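Local coordinates for protein putative fructose-bisphosphate aldolase (Coccidioides immitis, PDB 3PM6) that is a putative member of the class II aldolase family, built as a closed eight-stranded TIM barrel that binds a zinc ion, at residues A[224-229]-A[235-240]; A[17-22]-A[245-250]. All coordinates share one frame; numbering follows the deposited sequence.

Contact 1. Residues A[224-229]-A[235-240]; sequences LVLHGA and EIFEKC. With ZN (zinc ion), chain S.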
loop_
_atom_site.group_PDB
_atom_site.type_symbol
_atom_site.label_atom_id
_atom_site.label_comp_id
_atom_site.label_asym_id
_atom_site.label_seq_id
_atom_site.Cartn_x
_atom_site.Cartn_y
_atom_site.Cartn_z
ATOM N N LEU A 224 -9.921 5.518 -26.937
ATOM C CA LEU A 224 -8.565 5.281 -27.438
ATOM C C LEU A 224 -7.590 5.601 -26.337
ATOM O O LEU A 224 -7.769 6.599 -25.647
ATOM C CB LEU A 224 -8.285 6.129 -28.673
ATOM C CG LEU A 224 -9.133 5.797 -29.908
ATOM C CD1 LEU A 224 -8.779 6.731 -31.085
ATOM C CD2 LEU A 224 -8.946 4.329 -30.336
ATOM N N VAL A 225 -6.575 4.753 -26.193
ATOM C CA VAL A 225 -5.676 4.755 -25.046
ATOM C C VAL A 225 -4.261 4.920 -25.543
ATOM O O VAL A 225 -3.784 4.135 -26.385
ATOM C CB VAL A 225 -5.822 3.443 -24.193
ATOM C CG1 VAL A 225 -4.990 3.512 -22.915
ATOM C CG2 VAL A 225 -7.295 3.246 -23.811
ATOM N N LEU A 226 -3.594 5.940 -24.993
ATOM C CA LEU A 226 -2.235 6.290 -25.347
ATOM C C LEU A 226 -1.246 5.612 -24.398
ATOM O O LEU A 226 -1.272 5.829 -23.182
ATOM C CB LEU A 226 -2.047 7.813 -25.305
ATOM C CG LEU A 226 -0.655 8.373 -25.701
ATOM C CD1 LEU A 226 -0.196 7.897 -27.066
ATOM C CD2 LEU A 226 -0.640 9.896 -25.677
ATOM N N HIS A 227 -0.363 4.823 -24.984
ATOM C CA HIS A 227 0.759 4.172 -24.281
ATOM C C HIS A 227 2.083 4.760 -24.749
ATOM O O HIS A 227 2.145 5.321 -25.866
ATOM C CB HIS A 227 0.772 2.671 -24.629
ATOM C CG HIS A 227 -0.296 1.892 -23.938
ATOM N ND1 HIS A 227 -0.031 1.062 -22.879
ATOM C CD2 HIS A 227 -1.638 1.838 -24.138
ATOM C CE1 HIS A 227 -1.164 0.533 -22.442
ATOM N NE2 HIS A 227 -2.151 0.978 -23.194
ATOM N N GLY A 228 3.125 4.592 -23.923
ATOM C CA GLY A 228 4.448 5.106 -24.193
ATOM C C GLY A 228 4.591 6.631 -24.190
ATOM O O GLY A 228 5.442 7.207 -24.891
ATOM N N ALA A 229 3.797 7.272 -23.347
ATOM C CA ALA A 229 3.640 8.705 -23.332
ATOM C C ALA A 229 4.589 9.463 -22.381
ATOM O O ALA A 229 4.582 10.691 -22.344
ATOM C CB ALA A 229 2.159 9.031 -23.024
ATOM N N GLU A 235 2.117 19.647 -26.423
ATOM C CA GLU A 235 1.720 19.786 -27.827
ATOM C C GLU A 235 1.463 18.397 -28.448
ATOM O O GLU A 235 0.506 18.215 -29.205
ATOM C CB GLU A 235 2.778 20.594 -28.600
ATOM C CG GLU A 235 2.811 22.115 -28.213
ATOM C CD GLU A 235 3.727 22.475 -27.035
ATOM O OE1 GLU A 235 4.112 21.593 -26.235
ATOM O OE2 GLU A 235 4.076 23.678 -26.908
ATOM N N ILE A 236 2.293 17.416 -28.089
ATOM C CA ILE A 236 2.058 16.014 -28.505
ATOM C C ILE A 236 0.742 15.447 -27.929
ATOM O O ILE A 236 -0.050 14.832 -28.646
ATOM C CB ILE A 236 3.226 15.094 -28.127
ATOM C CG1 ILE A 236 4.449 15.467 -28.950
ATOM C CG2 ILE A 236 2.827 13.593 -28.315
ATOM C CD1 ILE A 236 5.762 14.771 -28.463
ATOM N N PHE A 237 0.515 15.687 -26.643
ATOM C CA PHE A 237 -0.732 15.303 -26.013
ATOM C C PHE A 237 -1.925 15.914 -26.730
ATOM O O PHE A 237 -2.874 15.188 -27.062
ATOM C CB PHE A 237 -0.739 15.651 -24.520
ATOM C CG PHE A 237 0.168 14.766 -23.650
ATOM C CD1 PHE A 237 0.006 13.350 -23.613
ATOM C CD2 PHE A 237 1.122 15.353 -22.807
ATOM C CE1 PHE A 237 0.819 12.535 -22.773
ATOM C CE2 PHE A 237 1.954 14.545 -21.967
ATOM C CZ PHE A 237 1.794 13.122 -21.960
ATOM N N GLU A 238 -1.867 17.219 -27.006
ATOM C CA GLU A 238 -2.960 17.904 -27.695
ATOM C C GLU A 238 -3.255 17.228 -29.046
ATOM O O GLU A 238 -4.400 16.962 -29.357
ATOM C CB GLU A 238 -2.699 19.424 -27.877
ATOM C CG GLU A 238 -2.690 20.305 -26.582
ATOM C CD GLU A 238 -3.900 20.051 -25.645
ATOM O OE1 GLU A 238 -4.982 19.626 -26.135
ATOM O OE2 GLU A 238 -3.775 20.271 -24.404
ATOM N N LYS A 239 -2.218 16.916 -29.815
ATOM C CA LYS A 239 -2.376 16.251 -31.107
ATOM C C LYS A 239 -3.100 14.903 -30.963
ATOM O O LYS A 239 -3.991 14.611 -31.738
ATOM C CB LYS A 239 -1.013 16.082 -31.794
ATOM C CG LYS A 239 -0.462 17.381 -32.389
ATOM C CD LYS A 239 0.950 17.246 -32.944
ATOM C CE LYS A 239 1.384 18.623 -33.468
ATOM N NZ LYS A 239 2.841 18.923 -33.360
ATOM N N CYS A 240 -2.728 14.119 -29.950
ATOM C CA CYS A 240 -3.336 12.803 -29.698
ATOM C C CYS A 240 -4.782 12.894 -29.253
ATOM O O CYS A 240 -5.622 12.182 -29.775
ATOM C CB CYS A 240 -2.529 12.004 -28.665
ATOM S SG CYS A 240 -0.856 11.593 -29.202
HETATM ZN ZN ZN S . 1.728 0.707 -21.783
#

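Contact 2. Residues A[17-22]-A[245-250]; sequences PLLTFA and VAKVNV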
loop_
_atom_site.group_PDB
_atom_site.type_symbol
_atom_site.label_atom_id
_atom_site.label_comp_id
_atom_site.label_asym_id
_atom_site.label_seq_id
_atom_site.Cartn_x
_atom_site.Cartn_y
_atom_site.Cartn_z
ATOM N N PRO A 17 -17.668 5.595 -17.618
ATOM C CA PRO A 17 -18.074 7.001 -17.792
ATOM C C PRO A 17 -16.887 7.958 -17.948
ATOM O O PRO A 17 -16.980 8.936 -18.699
ATOM C CB PRO A 17 -18.851 7.316 -16.504
ATOM C CG PRO A 17 -19.304 6.032 -15.998
ATOM C CD PRO A 17 -18.286 4.995 -16.418
ATOM N N LEU A 18 -15.785 7.694 -17.258
ATOM C CA LEU A 18 -14.621 8.584 -17.315
ATOM C C LEU A 18 -14.120 8.842 -18.724
ATOM O O LEU A 18 -13.872 9.998 -19.066
ATOM C CB LEU A 18 -13.455 8.086 -16.442
ATOM C CG LEU A 18 -13.431 8.355 -14.940
ATOM C CD1 LEU A 18 -14.680 7.836 -14.212
ATOM C CD2 LEU A 18 -12.170 7.775 -14.287
ATOM N N LEU A 19 -13.968 7.784 -19.532
ATOM C CA LEU A 19 -13.466 7.949 -20.913
ATOM C C LEU A 19 -14.504 8.564 -21.847
ATOM O O LEU A 19 -14.175 9.389 -22.686
ATOM C CB LEU A 19 -12.937 6.636 -21.502
ATOM C CG LEU A 19 -11.445 6.351 -21.315
ATOM C CD1 LEU A 19 -11.157 5.856 -19.913
ATOM C CD2 LEU A 19 -11.012 5.301 -22.308
ATOM N N THR A 20 -15.750 8.143 -21.678
ATOM C CA THR A 20 -16.888 8.734 -22.341
ATOM C C THR A 20 -16.866 10.250 -22.113
ATOM O O THR A 20 -16.874 11.009 -23.051
ATOM C CB THR A 20 -18.182 8.142 -21.740
ATOM O OG1 THR A 20 -18.241 6.747 -22.060
ATOM C CG2 THR A 20 -19.428 8.866 -22.248
ATOM N N PHE A 21 -16.828 10.666 -20.850
ATOM C CA PHE A 21 -16.874 12.091 -20.503
ATOM C C PHE A 21 -15.664 12.836 -21.077
ATOM O O PHE A 21 -15.814 13.919 -21.652
ATOM C CB PHE A 21 -16.941 12.285 -18.983
ATOM C CG PHE A 21 -17.201 13.705 -18.575
ATOM C CD1 PHE A 21 -18.509 14.152 -18.358
ATOM C CD2 PHE A 21 -16.153 14.612 -18.440
ATOM C CE1 PHE A 21 -18.751 15.468 -17.983
ATOM C CE2 PHE A 21 -16.389 15.944 -18.072
ATOM C CZ PHE A 21 -17.680 16.370 -17.850
ATOM N N ALA A 22 -14.477 12.258 -20.903
ATOM C CA ALA A 22 -13.242 12.838 -21.428
ATOM C C ALA A 22 -13.258 13.028 -22.960
ATOM O O ALA A 22 -12.861 14.071 -23.449
ATOM C CB ALA A 22 -12.019 12.020 -20.983
ATOM N N VAL A 245 -7.771 10.293 -28.400
ATOM C CA VAL A 245 -7.186 9.750 -27.165
ATOM C C VAL A 245 -7.927 10.242 -25.934
ATOM O O VAL A 245 -7.973 11.454 -25.685
ATOM C CB VAL A 245 -5.688 10.068 -27.075
ATOM C CG1 VAL A 245 -5.143 9.778 -25.666
ATOM C CG2 VAL A 245 -4.945 9.237 -28.138
ATOM N N ALA A 246 -8.509 9.309 -25.172
ATOM C CA ALA A 246 -9.293 9.676 -23.996
ATOM C C ALA A 246 -8.670 9.193 -22.705
ATOM O O ALA A 246 -9.170 9.507 -21.633
ATOM C CB ALA A 246 -10.742 9.124 -24.109
ATOM N N LYS A 247 -7.605 8.408 -22.810
ATOM C CA LYS A 247 -6.907 7.878 -21.648
ATOM C C LYS A 247 -5.430 7.934 -21.977
ATOM O O LYS A 247 -4.992 7.408 -23.026
ATOM C CB LYS A 247 -7.348 6.436 -21.370
ATOM C CG LYS A 247 -6.639 5.725 -20.177
ATOM C CD LYS A 247 -7.290 4.348 -19.946
ATOM C CE LYS A 247 -6.553 3.465 -18.956
ATOM N NZ LYS A 247 -5.507 2.626 -19.618
ATOM N N VAL A 248 -4.667 8.583 -21.088
ATOM C CA VAL A 248 -3.209 8.686 -21.216
ATOM C C VAL A 248 -2.504 7.963 -20.061
ATOM O O VAL A 248 -2.640 8.355 -18.878
ATOM C CB VAL A 248 -2.776 10.180 -21.247
ATOM C CG1 VAL A 248 -1.257 10.310 -21.118
ATOM C CG2 VAL A 248 -3.313 10.867 -22.502
ATOM N N ASN A 249 -1.737 6.921 -20.417
ATOM C CA ASN A 249 -0.953 6.135 -19.487
ATOM C C ASN A 249 0.417 6.743 -19.253
ATOM O O ASN A 249 1.134 7.089 -20.213
ATOM C CB ASN A 249 -0.720 4.695 -20.020
ATOM C CG ASN A 249 -2.001 3.856 -20.011
ATOM O OD1 ASN A 249 -3.101 4.384 -19.809
ATOM N ND2 ASN A 249 -1.861 2.559 -20.214
ATOM N N VAL A 250 0.821 6.721 -17.989
ATOM C CA VAL A 250 2.065 7.303 -17.561
ATOM C C VAL A 250 2.724 6.359 -16.593
ATOM O O VAL A 250 2.060 5.738 -15.783
ATOM C CB VAL A 250 1.798 8.633 -16.821
ATOM C CG1 VAL A 250 3.094 9.274 -16.407
ATOM C CG2 VAL A 250 1.023 9.579 -17.727
#

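Contact 1. Residues A[224-229]-A[235-240]
A single methyl group, L226 CD2, meets both helix side chains C240 and F237, while the next residue in the chain, H227, holds zinc. The site is a strand-to-helix step of the TIM barrel. Strand 223-226 runs into a loop, and helix 234-242 returns over its outer side within a beta-alpha-beta unit. The packing is buried and apolar. L226 CD2 lies 3.9 Å from C240 SG. It also comes to the F237 ring, 4.1 Å from CD1, where it sits at the edge and near the ring plane. CG of L226 is anti to its own backbone N (chi1 -178°), which carries the branch out from the strand to the helix. The side chains of L226 and F237 cross at about a right angle. The far end of the F237 ring reaches the loop. There A229 CB packs 3.8 Å from F237 CE1. The carbonyl A229 O approaches the same ring at an oblique angle, 3.7 Å from F237 CZ. F237 also touches V248 of the next strand, and Y208 adds to the packing around C240. H227 leads to the metal site. Its ND1 binds zinc at 2.1 Å, and H91 and H196 supply the other two histidines. Its second nitrogen, NE2, is hydrogen-bonded to E148, so both ring nitrogens have a partner and the ring rotation is fixed. V225 O lies in the plane of the H227 ring, at its edge, 3.9 Å from CD2.

Contact 2. Residues A[17-22]-A[245-250]
K247 NZ is gripped by two acceptors, while the aliphatic part of the same side chain packs on L19 of helix 16-24. One acceptor is N249 OD1, two residues further along the strand, at 3.0 Å from K247 NZ. The amine lies in the plane of that carbonyl and on a lone pair, with a C=O...donor angle of 118°. The other acceptor is E148, in a salt bridge. The lysine is extended up to a bend at its last torsion (chi4 -89°), which turns NZ over toward N249. The side chains of L19 and K247 cross obliquely. L19 CD2 is 3.9 Å from K247 CB, and L19 CD1 is 4.2 Å from K247 CD. M55 of strand 54-58 touches both residues. A246 makes the other half of the contact. Its CB comes to 3.7 Å from L19 O and 4.0 Å from L19 CG. One turn later in the helix, A22 CB rests 3.9 Å from A246 O. These small side chains let helix and strand come close, with 7.6 Å between the axes of the two segments. Their N-to-C directions differ by 120°, so the helix lies across the strand. The helix also reaches the starts of three more strands: A22 touches I29, and L18 touches M55 and T86. The arrangement is that of an N-terminal helix packed across the strand-start end of a TIM barrel, with an inward lysine from its last strand.

Overall arrangement
Contacts 1 and 2 lie side by side in one barrel, with centres about 11 Å apart. Their strands, 223-226 and 245-250, are parallel neighbours, the seventh and eighth of the sheet. They are probably joined by the backbone hydrogen bonds L226 N to K247 O and A246 N to L224 O, each 2.8 Å long. Along the chain, residues 17-22 come first. The two segments of contact 1 follow much later, and helix 234-242 leads directly into strand 245-250. Contact 1 packs a helix of the outer layer on its strand. Contact 2 packs the helix that precedes the first strand against the start of the last one. E148 links them inside, bonding both H227 and K247 near the zinc ion.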